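Local coordinates for protein (auracyanin) (Chloroflexus aurantiacus, PDB 1QHQ) that carries electrons as a blue copper protein of the cupredoxin fold, probably accepting them from the membrane-bound alternative complex III, at residues 67-72 / 126-131. Residues are numbered along the deposited sequence; the frame is centred on the assembly and turned at random.
Sequences DVAAAV and GHYLAG. With CU (copper (II) ion), chain B; SO4 (sulfate ion), chain E.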
loop_
_atom_site.group_PDB
_atom_site.type_symbol
_atom_site.label_atom_id
_atom_site.label_comp_id
_atom_site.label_asym_id
_atom_site.label_seq_id
_atom_site.Cartn_x
_atom_site.Cartn_y
_atom_site.Cartn_z
ATOM N N ASP A 67 -2.234 15.059 -1.652
ATOM C CA ASP A 67 -1.322 15.824 -0.818
ATOM C C ASP A 67 -0.707 14.983 0.273
ATOM O O ASP A 67 0.493 14.989 0.527
ATOM C CB ASP A 67 -2.047 17.035 -0.198
ATOM C CG ASP A 67 -2.280 18.132 -1.229
ATOM O OD1 ASP A 67 -1.791 18.007 -2.372
ATOM O OD2 ASP A 67 -2.966 19.117 -0.876
ATOM N N VAL A 68 -1.566 14.163 0.909
ATOM C CA VAL A 68 -1.053 13.240 1.945
ATOM C C VAL A 68 -0.187 12.161 1.303
ATOM O O VAL A 68 0.902 11.824 1.812
ATOM C CB VAL A 68 -2.258 12.647 2.696
ATOM C CG1 VAL A 68 -1.926 11.435 3.515
ATOM C CG2 VAL A 68 -2.848 13.756 3.609
ATOM N N ALA A 69 -0.588 11.685 0.144
ATOM C CA ALA A 69 0.153 10.650 -0.574
ATOM C C ALA A 69 1.553 11.126 -0.921
ATOM O O ALA A 69 2.508 10.360 -0.875
ATOM C CB ALA A 69 -0.589 10.178 -1.812
ATOM N N ALA A 70 1.653 12.387 -1.360
ATOM C CA ALA A 70 2.961 12.948 -1.719
ATOM C C ALA A 70 3.855 13.026 -0.511
ATOM O O ALA A 70 5.039 12.672 -0.591
ATOM C CB ALA A 70 2.760 14.324 -2.345
ATOM N N ALA A 71 3.296 13.376 0.649
ATOM C CA ALA A 71 4.031 13.429 1.886
ATOM C C ALA A 71 4.555 12.048 2.295
ATOM O O ALA A 71 5.734 11.905 2.593
ATOM C CB ALA A 71 3.245 14.041 3.033
ATOM N N VAL A 72 3.663 11.048 2.278
ATOM C CA VAL A 72 4.094 9.688 2.604
ATOM C C VAL A 72 5.115 9.204 1.565
ATOM O O VAL A 72 6.130 8.623 1.953
ATOM C CB VAL A 72 2.943 8.688 2.713
ATOM C CG1 VAL A 72 3.445 7.277 2.976
ATOM C CG2 VAL A 72 1.940 9.117 3.787
ATOM N N GLY A 126 9.670 7.027 -7.892
ATOM C CA GLY A 126 9.091 7.252 -9.180
ATOM C C GLY A 126 7.759 6.668 -9.493
ATOM O O GLY A 126 7.047 7.108 -10.412
ATOM N N HIS A 127 7.344 5.563 -8.817
ATOM C CA HIS A 127 6.125 4.890 -9.202
ATOM C C HIS A 127 4.863 5.690 -8.917
ATOM O O HIS A 127 3.974 5.716 -9.762
ATOM C CB HIS A 127 6.088 3.524 -8.450
ATOM C CG HIS A 127 7.114 2.587 -9.021
ATOM N ND1 HIS A 127 7.046 1.205 -8.778
ATOM C CD2 HIS A 127 8.180 2.751 -9.820
ATOM C CE1 HIS A 127 8.038 0.598 -9.440
ATOM N NE2 HIS A 127 8.705 1.502 -10.061
ATOM N N TYR A 128 4.837 6.368 -7.773
ATOM C CA TYR A 128 3.663 7.205 -7.438
ATOM C C TYR A 128 3.495 8.344 -8.431
ATOM O O TYR A 128 2.455 8.446 -9.090
ATOM C CB TYR A 128 3.804 7.717 -6.005
ATOM C CG TYR A 128 2.753 8.768 -5.658
ATOM C CD1 TYR A 128 1.413 8.509 -5.850
ATOM C CD2 TYR A 128 3.154 10.049 -5.301
ATOM C CE1 TYR A 128 0.457 9.495 -5.658
ATOM C CE2 TYR A 128 2.205 11.052 -5.105
ATOM C CZ TYR A 128 0.875 10.748 -5.236
ATOM O OH TYR A 128 -0.074 11.750 -5.085
ATOM N N LEU A 129 4.630 8.971 -8.798
ATOM C CA LEU A 129 4.547 10.026 -9.842
ATOM C C LEU A 129 4.228 9.462 -11.193
ATOM O O LEU A 129 3.526 10.122 -12.006
ATOM C CB LEU A 129 5.862 10.806 -9.905
ATOM C CG LEU A 129 6.238 11.617 -8.670
ATOM C CD1 LEU A 129 7.598 12.287 -8.886
ATOM C CD2 LEU A 129 5.178 12.649 -8.345
ATOM N N ALA A 130 4.572 8.204 -11.480
ATOM C CA ALA A 130 4.224 7.577 -12.717
ATOM C C ALA A 130 2.786 7.129 -12.808
ATOM O O ALA A 130 2.365 6.590 -13.836
ATOM C CB ALA A 130 5.183 6.466 -13.097
ATOM N N GLY A 131 2.023 7.272 -11.701
ATOM C CA GLY A 131 0.628 6.937 -11.680
ATOM C C GLY A 131 0.268 5.662 -10.903
ATOM O O GLY A 131 -0.877 5.181 -11.089
HETATM CU CU CU B . 5.720 0.180 -7.629
HETATM S S SO4 E . -5.397 15.471 0.932
HETATM O O1 SO4 E . -4.106 14.838 0.550
HETATM O O2 SO4 E . -5.136 16.710 1.749
HETATM O O3 SO4 E . -6.198 14.520 1.794
HETATM O O4 SO4 E . -6.178 15.821 -0.292
#
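Tyr128 reaches out of the copper-binding loop of this cupredoxin and sets the far end of its ring against Ala69 and Ala70 of helix 66-77. The ring meets the helix obliquely. Packing is tight on the Ala69 side, where Ala69 CB lies 3.7 Å from Tyr128 OH and almost as near Tyr128 CZ, and where Ile121 of strand 116-121 touches both side chains. Toward Ala70, a partly exposed position, the fit slackens: Tyr128 CE2 stays 4.3 Å from Ala70 CB and comes somewhat nearer to the backbone CA of the same residue. Tyr128 holds CG anti to its own backbone N (chi1 171°), which carries the ring across to the helix, and its hydroxyl is hydrogen-bonded to Asp66 at the helix start. With an alanine here, Asp66 OD1 would probably lose this partner and a gap would open beside the Ala69 methyl. The loop turns back through a type I turn from Tyr128 to Gly131. One residue before Tyr128, His127 is a ligand of the type I copper site, which it shares with His57, Cys122 and Met132; His127 ND1 lies 2.0 Å from the copper ion.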